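Local coordinates for MAGE domain-containing protein (Xenopus laevis, PDB 7DG2), which probably serves as the MAGE-type Nse3 subunit of the Smc5/6 complex, pairing with Nse1 and helping to shape the bound Nse4 chain, at residues L108-G113 and K185-V190; L102-S107 and E123-L128; Q153-Y158 and G174-K179; G63-E68 and T79-R84. One frame throughout, in Å; residues are numbered along the deposited sequence.

Contact 1: residues L108-G113 and K185-V190; sequences LIFMKG and KVLEFV
Val190 N donates to Val186 O at 2.9 Å, and this ordinary helical bond sets the two valines one turn apart on the flank of helix 183-193 that faces Phe110 and Met111. No hydrogen bond joins the segments, so side chains alone bridge the 7.8 Å between the CA atoms of Met111 and Leu187. The CG of Phe110 stands anti to its backbone N (chi1 161°), which carries the ring across to the partner helix, where CE2 meets Leu187 CB at 3.7 Å. The neighbouring ring atom CD2 lies 4.2 Å from Val186 CG1, the two side chains sliding past one another in opposite directions. Met111 is bent at both chi2 and chi3, and its sulfur comes to 3.8 Å from Leu187 CD1 as the two chains cross at about a right angle. Its methyl CE goes on to meet Val190 CG1 tip to tip at 4.0 Å. An alanine at Met111 would probably leave Leu187 CD1 and both Val190 methyls facing a gap where CG, SD and CE had lain. Just beyond Met111 the helix ends in a Schellman motif, with Gly113 at positive phi and its N bonded to Phe110 O at 3.1 Å. Phe7 of the Nse4 chain packs on both Met111 and Val190. The contact thus fastens helix 183-193 to the C-terminal end of helix 94-111, with Trp173 of strand 169-173 against Phe110 and Val186, and helix 202-209 covering Phe110 and Leu187 through Ala208 and Tyr205.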
# COMPACT_ATOMS: atom_id res chain seq x y z
N LEU B 108 19.72 -14.48 11.03
CA LEU B 108 20.72 -15.54 10.88
C LEU B 108 22.02 -14.97 10.35
O LEU B 108 23.11 -15.27 10.88
CB LEU B 108 20.19 -16.64 9.95
CG LEU B 108 21.17 -17.81 9.76
CD1 LEU B 108 21.40 -18.52 11.07
CD2 LEU B 108 20.71 -18.79 8.67
N ILE B 109 21.94 -14.13 9.33
CA ILE B 109 23.14 -13.55 8.73
C ILE B 109 23.94 -12.78 9.78
O ILE B 109 25.14 -13.00 9.95
CB ILE B 109 22.75 -12.65 7.55
CG1 ILE B 109 22.12 -13.46 6.42
CG2 ILE B 109 23.97 -11.84 7.08
CD1 ILE B 109 21.51 -12.58 5.33
N PHE B 110 23.28 -11.87 10.49
CA PHE B 110 23.97 -11.05 11.47
C PHE B 110 24.51 -11.90 12.62
O PHE B 110 25.67 -11.73 13.03
CB PHE B 110 23.03 -9.96 11.98
CG PHE B 110 23.46 -9.34 13.28
CD1 PHE B 110 24.63 -8.59 13.36
CD2 PHE B 110 22.70 -9.51 14.43
CE1 PHE B 110 25.04 -8.02 14.57
CE2 PHE B 110 23.09 -8.95 15.64
CZ PHE B 110 24.27 -8.20 15.70
N MET B 111 23.70 -12.81 13.15
CA MET B 111 24.10 -13.55 14.35
C MET B 111 25.26 -14.50 14.06
O MET B 111 26.02 -14.82 14.98
CB MET B 111 22.91 -14.31 14.93
CG MET B 111 21.78 -13.41 15.51
SD MET B 111 22.32 -12.29 16.82
CE MET B 111 22.44 -13.42 18.21
N LYS B 112 25.42 -14.91 12.80
CA LYS B 112 26.50 -15.77 12.36
C LYS B 112 27.67 -14.99 11.77
O LYS B 112 28.45 -15.55 10.99
CB LYS B 112 25.99 -16.78 11.32
CG LYS B 112 25.09 -17.84 11.89
CD LYS B 112 25.83 -18.67 12.93
CE LYS B 112 25.09 -19.94 13.26
NZ LYS B 112 25.87 -20.77 14.21
N GLY B 113 27.82 -13.72 12.12
CA GLY B 113 28.99 -12.97 11.71
C GLY B 113 28.87 -12.22 10.40
O GLY B 113 29.89 -11.96 9.76
N LYS B 185 19.13 -3.23 16.43
CA LYS B 185 17.70 -3.52 16.38
C LYS B 185 17.43 -4.99 16.09
O LYS B 185 16.55 -5.59 16.70
CB LYS B 185 17.02 -2.64 15.31
CG LYS B 185 16.92 -1.17 15.66
CD LYS B 185 15.89 -0.92 16.75
CE LYS B 185 15.57 0.57 16.86
NZ LYS B 185 14.75 0.90 18.07
N VAL B 186 18.19 -5.59 15.17
CA VAL B 186 17.98 -7.01 14.87
C VAL B 186 18.37 -7.87 16.08
O VAL B 186 17.69 -8.84 16.42
CB VAL B 186 18.75 -7.41 13.60
CG1 VAL B 186 18.71 -8.92 13.41
CG2 VAL B 186 18.15 -6.71 12.37
N LEU B 187 19.46 -7.49 16.76
CA LEU B 187 19.84 -8.19 17.99
C LEU B 187 18.75 -8.09 19.04
O LEU B 187 18.49 -9.05 19.78
CB LEU B 187 21.15 -7.61 18.53
CG LEU B 187 21.63 -8.24 19.84
CD1 LEU B 187 21.79 -9.76 19.67
CD2 LEU B 187 22.96 -7.62 20.27
N GLU B 188 18.08 -6.93 19.12
CA GLU B 188 16.99 -6.77 20.06
C GLU B 188 15.81 -7.66 19.70
O GLU B 188 15.14 -8.21 20.59
CB GLU B 188 16.58 -5.30 20.13
CG GLU B 188 17.59 -4.46 20.87
CD GLU B 188 17.34 -2.96 20.79
OE1 GLU B 188 16.36 -2.52 20.16
OE2 GLU B 188 18.16 -2.22 21.38
N PHE B 189 15.53 -7.82 18.41
CA PHE B 189 14.49 -8.74 17.97
C PHE B 189 14.85 -10.18 18.32
O PHE B 189 14.03 -10.91 18.89
CB PHE B 189 14.28 -8.59 16.46
CG PHE B 189 13.39 -9.64 15.87
CD1 PHE B 189 12.01 -9.47 15.85
CD2 PHE B 189 13.93 -10.80 15.32
CE1 PHE B 189 11.18 -10.44 15.30
CE2 PHE B 189 13.11 -11.77 14.78
CZ PHE B 189 11.73 -11.59 14.77
N VAL B 190 16.06 -10.60 17.97
CA VAL B 190 16.49 -11.97 18.26
C VAL B 190 16.40 -12.24 19.75
O VAL B 190 15.87 -13.27 20.19
CB VAL B 190 17.92 -12.19 17.72
CG1 VAL B 190 18.45 -13.55 18.15
CG2 VAL B 190 17.92 -12.07 16.20

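Contact 2: residues L102-S107 and E123-L128; sequences LMVILS and EMLRRL
Val104 and Met124 make the tightest part of this helix-helix contact, the CG1 of the valine meeting the methionine CE at 3.6 Å. Met124 runs straight through chi1 and chi2, then turns at chi3 (68°), which lays its terminal methyl against the valine and equally close to Val104 O. The same CG1 also receives Leu128, which reaches it tip to tip through CD1 at 4.0 Å, and Leu125, whose CD2 comes to 4.2 Å. One methyl of Val104 is therefore packed by three residues of the other segment. Packing is thinner beside it, where Ile105 CD1 and Leu125 CD1 approach to 4.3 Å. On the far flank of helix 118-127 the character changes: Glu123 and Arg126 lie exposed, Arg126 forming a salt bridge with Glu131, while Arg127 is taken up by Pro9 O and Thr13 OG1 of the Nse4 chain. The axes of the two short helical pieces approach to 11.2 Å and run largely counter to each other, at 138°. These helices, with strand 116-117 between them and helix 142-152 following, fit the opening of a winged-helix fold, in line with the helix-turn-helix clan of the MAGE domain. Within helix 94-111, Ser107 turns its hydroxyl back to Met103 O at 2.7 Å; that oxygen also accepts Ser107 N, from the opposite face of the carbonyl plane. The serine hydroxyl is thus answered within its own helix, and what joins residues 102-107 to 123-128 is apolar: burial and the fit of methyl groups, with no directional bond to fix the register.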
# COMPACT_ATOMS: atom_id res chain seq x y z
N LEU B 102 11.86 -11.82 6.10
CA LEU B 102 13.13 -11.13 5.91
C LEU B 102 13.87 -10.97 7.23
O LEU B 102 15.09 -11.15 7.30
CB LEU B 102 12.91 -9.77 5.25
CG LEU B 102 14.16 -8.88 5.20
CD1 LEU B 102 15.20 -9.48 4.27
CD2 LEU B 102 13.75 -7.50 4.74
N MET B 103 13.14 -10.63 8.30
CA MET B 103 13.82 -10.40 9.58
C MET B 103 14.48 -11.68 10.09
O MET B 103 15.57 -11.63 10.69
CB MET B 103 12.81 -9.88 10.60
CG MET B 103 13.38 -9.77 12.02
SD MET B 103 14.70 -8.55 12.16
CE MET B 103 13.80 -7.16 12.90
N VAL B 104 13.85 -12.82 9.86
CA VAL B 104 14.44 -14.09 10.27
C VAL B 104 15.73 -14.34 9.51
O VAL B 104 16.73 -14.79 10.08
CB VAL B 104 13.41 -15.22 10.06
CG1 VAL B 104 14.08 -16.58 10.20
CG2 VAL B 104 12.27 -15.08 11.04
N ILE B 105 15.74 -14.02 8.21
CA ILE B 105 16.94 -14.19 7.40
C ILE B 105 18.03 -13.21 7.82
O ILE B 105 19.20 -13.57 7.98
CB ILE B 105 16.59 -14.05 5.90
CG1 ILE B 105 15.65 -15.18 5.47
CG2 ILE B 105 17.85 -14.05 5.04
CD1 ILE B 105 15.10 -14.97 4.05
N LEU B 106 17.66 -11.93 8.00
CA LEU B 106 18.65 -10.96 8.47
C LEU B 106 19.24 -11.38 9.81
O LEU B 106 20.42 -11.14 10.08
CB LEU B 106 18.01 -9.57 8.60
CG LEU B 106 17.57 -8.87 7.30
CD1 LEU B 106 16.82 -7.58 7.64
CD2 LEU B 106 18.76 -8.55 6.42
N SER B 107 18.40 -11.97 10.66
CA SER B 107 18.86 -12.41 11.98
C SER B 107 19.95 -13.46 11.85
O SER B 107 21.00 -13.35 12.49
CB SER B 107 17.68 -12.96 12.79
OG SER B 107 16.76 -11.92 13.13
N GLU B 123 18.21 -24.38 5.27
CA GLU B 123 18.16 -25.35 6.35
C GLU B 123 17.36 -24.81 7.53
O GLU B 123 16.47 -25.49 8.07
CB GLU B 123 19.59 -25.71 6.76
CG GLU B 123 19.73 -26.55 8.01
CD GLU B 123 21.19 -26.89 8.29
OE1 GLU B 123 21.50 -28.10 8.40
OE2 GLU B 123 22.02 -25.96 8.37
N MET B 124 17.64 -23.56 7.93
CA MET B 124 16.85 -22.90 8.97
C MET B 124 15.38 -22.79 8.56
O MET B 124 14.49 -23.17 9.31
CB MET B 124 17.43 -21.52 9.27
CG MET B 124 16.60 -20.69 10.26
SD MET B 124 17.30 -19.05 10.61
CE MET B 124 17.07 -18.26 9.02
N LEU B 125 15.12 -22.27 7.36
CA LEU B 125 13.74 -22.02 6.95
C LEU B 125 12.93 -23.31 6.84
O LEU B 125 11.71 -23.29 6.99
CB LEU B 125 13.70 -21.25 5.64
CG LEU B 125 14.24 -19.82 5.71
CD1 LEU B 125 13.96 -19.08 4.42
CD2 LEU B 125 13.64 -19.08 6.90
N ARG B 126 13.59 -24.45 6.58
CA ARG B 126 12.85 -25.71 6.52
C ARG B 126 12.15 -26.00 7.84
O ARG B 126 11.02 -26.53 7.85
CB ARG B 126 13.78 -26.86 6.15
CG ARG B 126 13.09 -28.23 6.10
CD ARG B 126 14.02 -29.32 5.57
NE ARG B 126 13.73 -29.66 4.17
CZ ARG B 126 14.50 -30.44 3.42
NH1 ARG B 126 15.62 -30.96 3.92
NH2 ARG B 126 14.16 -30.70 2.16
N ARG B 127 12.78 -25.66 8.96
CA ARG B 127 12.15 -25.86 10.26
C ARG B 127 10.96 -24.93 10.46
O ARG B 127 10.12 -25.19 11.34
CB ARG B 127 13.18 -25.67 11.38
CG ARG B 127 14.29 -26.71 11.34
CD ARG B 127 15.13 -26.71 12.61
NE ARG B 127 15.89 -25.47 12.78
CZ ARG B 127 17.03 -25.21 12.15
NH1 ARG B 127 17.66 -24.06 12.37
NH2 ARG B 127 17.55 -26.09 11.31
N LEU B 128 10.86 -23.86 9.68
CA LEU B 128 9.68 -23.01 9.67
C LEU B 128 8.70 -23.41 8.57
O LEU B 128 7.81 -22.63 8.22
CB LEU B 128 10.10 -21.54 9.52
CG LEU B 128 11.15 -21.09 10.54
CD1 LEU B 128 11.59 -19.66 10.29
CD2 LEU B 128 10.60 -21.23 11.96

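Contact 3: residues Q153-Y158 and G174-K179; sequences QKYLEY and GQRAFK
Three hydrogen bonds tie Gln153, Lys154 and Tyr155 to the start of helix 175-180, all accepted by consecutive backbone carbonyls. Arg176 NE donates to Gln153 O at 2.8 Å, with the acceptor 6° out of the guanidinium plane and the donor in the carbonyl plane. Arg176 N binds Lys154 O at 2.8 Å, and Gly174 N binds Tyr155 O, also at 2.8 Å; in both the donor stands above the plane of the carbonyl. Gly174 CA adds a CA-H...O contact to Lys154 O at 3.1 Å. A beta carbon on Gly174 would fall 2.1 Å from this oxygen, so the close approach needs a residue without a side chain. Lys154, at positive phi, ends helix 142-152 in a Schellman motif, and Gly174 is the N-cap residue of helix 175-180. The contact therefore joins the two ends of the hairpin formed by strands 156-160 and 169-173, the probable wing of a winged-helix fold. Among aromatic contacts, Arg176 CD lies over one face of the Tyr155 ring, a CH-pi interaction 3.4 Å from the ring centroid. The arginine extends through CD and bends at chi3 (-72°), which swings NE round toward Gln153 O; its charged end is too far from the ring for more than weak cation-pi attraction. Salt-bridge and hydroxyl partners meet at Glu180, which takes Arg176 NH1 on one oxygen and Tyr155 OH on the other, while that hydroxyl also bonds Arg64 of the Nse4 chain. Carbon-to-carbon packing adds Lys154 CB, 4.0 Å from Arg176 CB, and the methyl of Ala177 lies against the Tyr155 carbonyl oxygen.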
# COMPACT_ATOMS: atom_id res chain seq x y z
N GLN B 153 15.27 -5.36 -4.15
CA GLN B 153 14.94 -4.32 -3.18
C GLN B 153 16.16 -3.87 -2.38
O GLN B 153 16.06 -2.88 -1.64
CB GLN B 153 13.84 -4.81 -2.25
CG GLN B 153 12.51 -5.01 -2.98
CD GLN B 153 11.45 -5.67 -2.10
OE1 GLN B 153 11.77 -6.49 -1.22
NE2 GLN B 153 10.19 -5.34 -2.33
N LYS B 154 17.30 -4.57 -2.52
CA LYS B 154 18.53 -4.31 -1.78
C LYS B 154 18.39 -4.60 -0.29
O LYS B 154 19.18 -4.08 0.51
CB LYS B 154 19.04 -2.88 -1.97
CG LYS B 154 19.15 -2.45 -3.41
CD LYS B 154 20.09 -3.31 -4.18
CE LYS B 154 20.51 -2.60 -5.47
NZ LYS B 154 21.41 -3.46 -6.29
N TYR B 155 17.42 -5.43 0.11
CA TYR B 155 17.42 -5.92 1.48
C TYR B 155 18.52 -6.95 1.70
O TYR B 155 19.08 -7.03 2.79
CB TYR B 155 16.08 -6.55 1.84
CG TYR B 155 14.99 -5.57 2.20
CD1 TYR B 155 15.14 -4.72 3.29
CD2 TYR B 155 13.79 -5.55 1.50
CE1 TYR B 155 14.13 -3.84 3.65
CE2 TYR B 155 12.78 -4.67 1.83
CZ TYR B 155 12.95 -3.83 2.91
OH TYR B 155 11.94 -2.95 3.23
N LEU B 156 18.84 -7.73 0.68
CA LEU B 156 19.87 -8.76 0.78
C LEU B 156 20.82 -8.65 -0.40
O LEU B 156 20.45 -8.18 -1.48
CB LEU B 156 19.25 -10.16 0.80
CG LEU B 156 18.28 -10.51 1.93
CD1 LEU B 156 17.62 -11.85 1.66
CD2 LEU B 156 18.98 -10.49 3.27
N GLU B 157 22.05 -9.09 -0.18
CA GLU B 157 23.00 -9.41 -1.24
C GLU B 157 23.04 -10.92 -1.43
O GLU B 157 22.96 -11.68 -0.46
CB GLU B 157 24.40 -8.91 -0.90
CG GLU B 157 24.61 -7.42 -1.02
CD GLU B 157 26.06 -7.06 -0.75
OE1 GLU B 157 26.87 -7.99 -0.54
OE2 GLU B 157 26.38 -5.85 -0.75
N TYR B 158 23.20 -11.35 -2.68
CA TYR B 158 23.16 -12.76 -3.07
C TYR B 158 24.37 -12.97 -3.96
O TYR B 158 24.33 -12.66 -5.15
CB TYR B 158 21.86 -13.08 -3.81
CG TYR B 158 21.62 -14.53 -4.16
CD1 TYR B 158 21.60 -15.51 -3.17
CD2 TYR B 158 21.38 -14.92 -5.48
CE1 TYR B 158 21.35 -16.84 -3.48
CE2 TYR B 158 21.14 -16.25 -5.80
CZ TYR B 158 21.12 -17.21 -4.80
OH TYR B 158 20.88 -18.53 -5.09
N GLY B 174 21.78 -6.35 2.54
CA GLY B 174 21.85 -5.34 1.51
C GLY B 174 21.80 -3.91 2.06
O GLY B 174 21.53 -3.68 3.24
N GLN B 175 22.05 -2.96 1.16
CA GLN B 175 22.11 -1.55 1.53
C GLN B 175 20.79 -1.07 2.13
O GLN B 175 20.79 -0.22 3.04
CB GLN B 175 22.48 -0.71 0.30
CG GLN B 175 23.90 -0.94 -0.24
CD GLN B 175 24.04 -0.57 -1.72
OE1 GLN B 175 23.09 -0.72 -2.50
NE2 GLN B 175 25.22 -0.10 -2.11
N ARG B 176 19.66 -1.58 1.65
CA ARG B 176 18.39 -1.13 2.23
C ARG B 176 18.24 -1.59 3.67
O ARG B 176 17.70 -0.85 4.51
CB ARG B 176 17.21 -1.61 1.37
CG ARG B 176 15.87 -1.16 1.95
CD ARG B 176 14.69 -1.66 1.13
NE ARG B 176 14.53 -1.01 -0.16
CZ ARG B 176 13.93 0.16 -0.37
NH1 ARG B 176 13.43 0.85 0.65
NH2 ARG B 176 13.83 0.64 -1.60
N ALA B 177 18.71 -2.81 4.01
CA ALA B 177 18.64 -3.27 5.39
C ALA B 177 19.43 -2.37 6.32
O ALA B 177 18.98 -2.05 7.43
CB ALA B 177 19.15 -4.71 5.50
N PHE B 178 20.62 -1.94 5.89
CA PHE B 178 21.41 -1.08 6.78
C PHE B 178 20.77 0.28 6.99
O PHE B 178 21.06 0.92 8.01
CB PHE B 178 22.83 -0.91 6.23
CG PHE B 178 23.71 -2.09 6.49
CD1 PHE B 178 24.14 -2.36 7.78
CD2 PHE B 178 24.10 -2.92 5.46
CE1 PHE B 178 24.96 -3.45 8.04
CE2 PHE B 178 24.91 -4.01 5.71
CZ PHE B 178 25.34 -4.28 7.00
N LYS B 179 19.90 0.73 6.08
CA LYS B 179 19.23 2.01 6.24
C LYS B 179 17.88 1.89 6.94
O LYS B 179 17.48 2.82 7.65
CB LYS B 179 19.03 2.69 4.88
CG LYS B 179 20.31 3.05 4.18
CD LYS B 179 21.14 4.03 4.97
CE LYS B 179 22.44 4.36 4.25
NZ LYS B 179 23.23 5.37 5.01

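Contact 4: residues G63-E68 and T79-R84; sequences GFQLEE and TNKLQR
Thr79 OG1 donates to Glu67 OE2 at 2.6 Å, meeting the anti lone pair of the carboxylate oxygen. The threonine hydroxyl sits between its backbone N and carbonyl carbon (chi1 64°), and the two side chains cross at about a right angle. On the same face of the sheet, Lys81 bends at chi3 and chi4 to bring NZ to Gln65 OE1 at 2.7 Å. Beneath these lies the ladder of a beta hairpin: Gln65 and Thr79 form an antiparallel hydrogen-bonded pair, Gln65 N to Thr79 O at 2.7 Å and Thr79 N to Gln65 O at 2.9 Å. Phe64 and Asn80 follow as a non-hydrogen-bonded pair, after which Lys81 N binds Gly63 O at 2.9 Å. Asn80 OD1 then accepts Leu82 N at 2.9 Å, an Asx turn that shapes the chain as it leaves strand 75-80. Asn80 ND2 serves the assembly, bonding Arg64 O of the Nse4 chain and Gln13 OE1 of the Nse1 chain. Packing completes the contact, with Gln65 CB 3.8 Å from Lys81 CG and the aliphatic part of the lysine passing over Gly63 O. On the opposite face Phe64 lies against Leu58 of helix 47-62. An alanine in place of Glu67 would probably leave the hydroxyl of buried Thr79 without this acceptor, and the threonine side chain freer to turn. The hairpin, probably the wing of a winged-helix unit, is thus braced twice: by the backbone ladder, and by a polar row on the Gln65 and Thr79 face in which a carboxylate and an ammonium group each bind a neutral partner on the other strand.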
# COMPACT_ATOMS: atom_id res chain seq x y z
N GLY B 63 6.60 12.79 6.55
CA GLY B 63 7.50 12.17 7.50
C GLY B 63 8.40 11.13 6.87
O GLY B 63 8.74 10.14 7.52
N PHE B 64 8.78 11.33 5.60
CA PHE B 64 9.66 10.43 4.86
C PHE B 64 11.02 11.08 4.66
O PHE B 64 11.09 12.27 4.34
CB PHE B 64 9.13 10.10 3.46
CG PHE B 64 7.85 9.32 3.41
CD1 PHE B 64 7.24 8.84 4.56
CD2 PHE B 64 7.27 9.06 2.18
CE1 PHE B 64 6.06 8.12 4.48
CE2 PHE B 64 6.08 8.35 2.10
CZ PHE B 64 5.48 7.87 3.25
N GLN B 65 12.07 10.29 4.78
CA GLN B 65 13.44 10.74 4.61
C GLN B 65 14.01 10.14 3.33
O GLN B 65 13.99 8.92 3.14
CB GLN B 65 14.29 10.32 5.81
CG GLN B 65 15.74 10.77 5.75
CD GLN B 65 15.92 12.18 6.29
OE1 GLN B 65 14.98 12.81 6.80
NE2 GLN B 65 17.15 12.69 6.19
N LEU B 66 14.57 10.99 2.48
CA LEU B 66 15.31 10.52 1.31
C LEU B 66 16.72 10.12 1.76
O LEU B 66 17.40 10.89 2.44
CB LEU B 66 15.35 11.61 0.25
CG LEU B 66 15.93 11.26 -1.13
CD1 LEU B 66 14.94 10.37 -1.85
CD2 LEU B 66 16.21 12.53 -1.94
N GLU B 67 17.14 8.91 1.41
CA GLU B 67 18.47 8.44 1.79
C GLU B 67 19.18 7.82 0.60
O GLU B 67 18.59 7.05 -0.16
CB GLU B 67 18.41 7.42 2.95
CG GLU B 67 17.77 7.97 4.24
CD GLU B 67 18.15 7.15 5.47
OE1 GLU B 67 19.35 6.83 5.65
OE2 GLU B 67 17.25 6.83 6.27
N GLU B 68 20.46 8.14 0.44
CA GLU B 68 21.27 7.54 -0.62
C GLU B 68 21.86 6.24 -0.09
O GLU B 68 22.52 6.24 0.95
CB GLU B 68 22.37 8.51 -1.05
CG GLU B 68 23.18 8.08 -2.25
CD GLU B 68 24.20 9.13 -2.66
OE1 GLU B 68 25.07 9.48 -1.83
OE2 GLU B 68 24.13 9.61 -3.81
N THR B 79 12.91 6.33 3.68
CA THR B 79 12.78 5.71 4.99
C THR B 79 11.88 6.56 5.87
O THR B 79 11.55 7.71 5.55
CB THR B 79 14.15 5.53 5.68
OG1 THR B 79 14.72 6.81 5.94
CG2 THR B 79 15.09 4.71 4.80
N ASN B 80 11.46 5.98 7.00
CA ASN B 80 10.44 6.62 7.83
C ASN B 80 11.11 7.45 8.93
O ASN B 80 12.02 6.97 9.61
CB ASN B 80 9.53 5.56 8.45
CG ASN B 80 8.15 6.08 8.73
OD1 ASN B 80 7.98 7.25 9.12
ND2 ASN B 80 7.14 5.24 8.51
N LYS B 81 10.67 8.70 9.06
CA LYS B 81 11.15 9.53 10.17
C LYS B 81 10.35 9.30 11.44
O LYS B 81 10.77 9.77 12.52
CB LYS B 81 11.08 11.01 9.78
CG LYS B 81 11.92 11.36 8.55
CD LYS B 81 11.73 12.83 8.15
CE LYS B 81 12.41 13.80 9.13
NZ LYS B 81 13.91 13.71 9.06
N LEU B 82 9.23 8.60 11.36
CA LEU B 82 8.39 8.32 12.51
C LEU B 82 8.67 6.91 13.02
O LEU B 82 8.81 5.97 12.23
CB LEU B 82 6.91 8.44 12.17
CG LEU B 82 6.38 9.70 11.47
CD1 LEU B 82 4.85 9.63 11.37
CD2 LEU B 82 6.80 10.96 12.20
N GLN B 83 8.72 6.76 14.33
CA GLN B 83 8.96 5.45 14.92
C GLN B 83 7.76 4.55 14.70
O GLN B 83 6.64 4.89 15.07
CB GLN B 83 9.24 5.58 16.41
CG GLN B 83 9.52 4.24 17.08
CD GLN B 83 9.76 4.38 18.57
OE1 GLN B 83 9.23 5.28 19.22
NE2 GLN B 83 10.58 3.48 19.12
N ARG B 84 8.00 3.39 14.11
CA ARG B 84 6.92 2.43 13.91
C ARG B 84 6.66 1.72 15.23
O ARG B 84 7.60 1.22 15.87
CB ARG B 84 7.29 1.46 12.79
CG ARG B 84 7.41 2.12 11.43
CD ARG B 84 6.04 2.52 10.87
NE ARG B 84 5.17 1.36 10.71
CZ ARG B 84 5.11 0.59 9.62
NH1 ARG B 84 5.88 0.87 8.57
NH2 ARG B 84 4.29 -0.45 9.58

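In the fold
Contact 4 closes first along the chain, in the hairpin of strands 64-70 and 75-80. Contacts 2 and 1 then open on the same helix, 94-111, with centres 11 Å apart; contact 2 closes on helix 118-127, whereas contact 1 waits for helix 183-193 and encloses contact 3 in its loop. The centre of contact 3 lies about 16 Å from those of contacts 2 and 4, and it touches each, through Leu102 with Tyr155 and through Lys179 with Glu67. Contacts 2 and 4, 27 Å apart between centres, stand on opposite sides of the chain's centre. Contact 3, at the base of the second hairpin, thus touches the first hairpin and so helps to join the two probable winged-helix units, and the Nse4 chain reaches all four contacts.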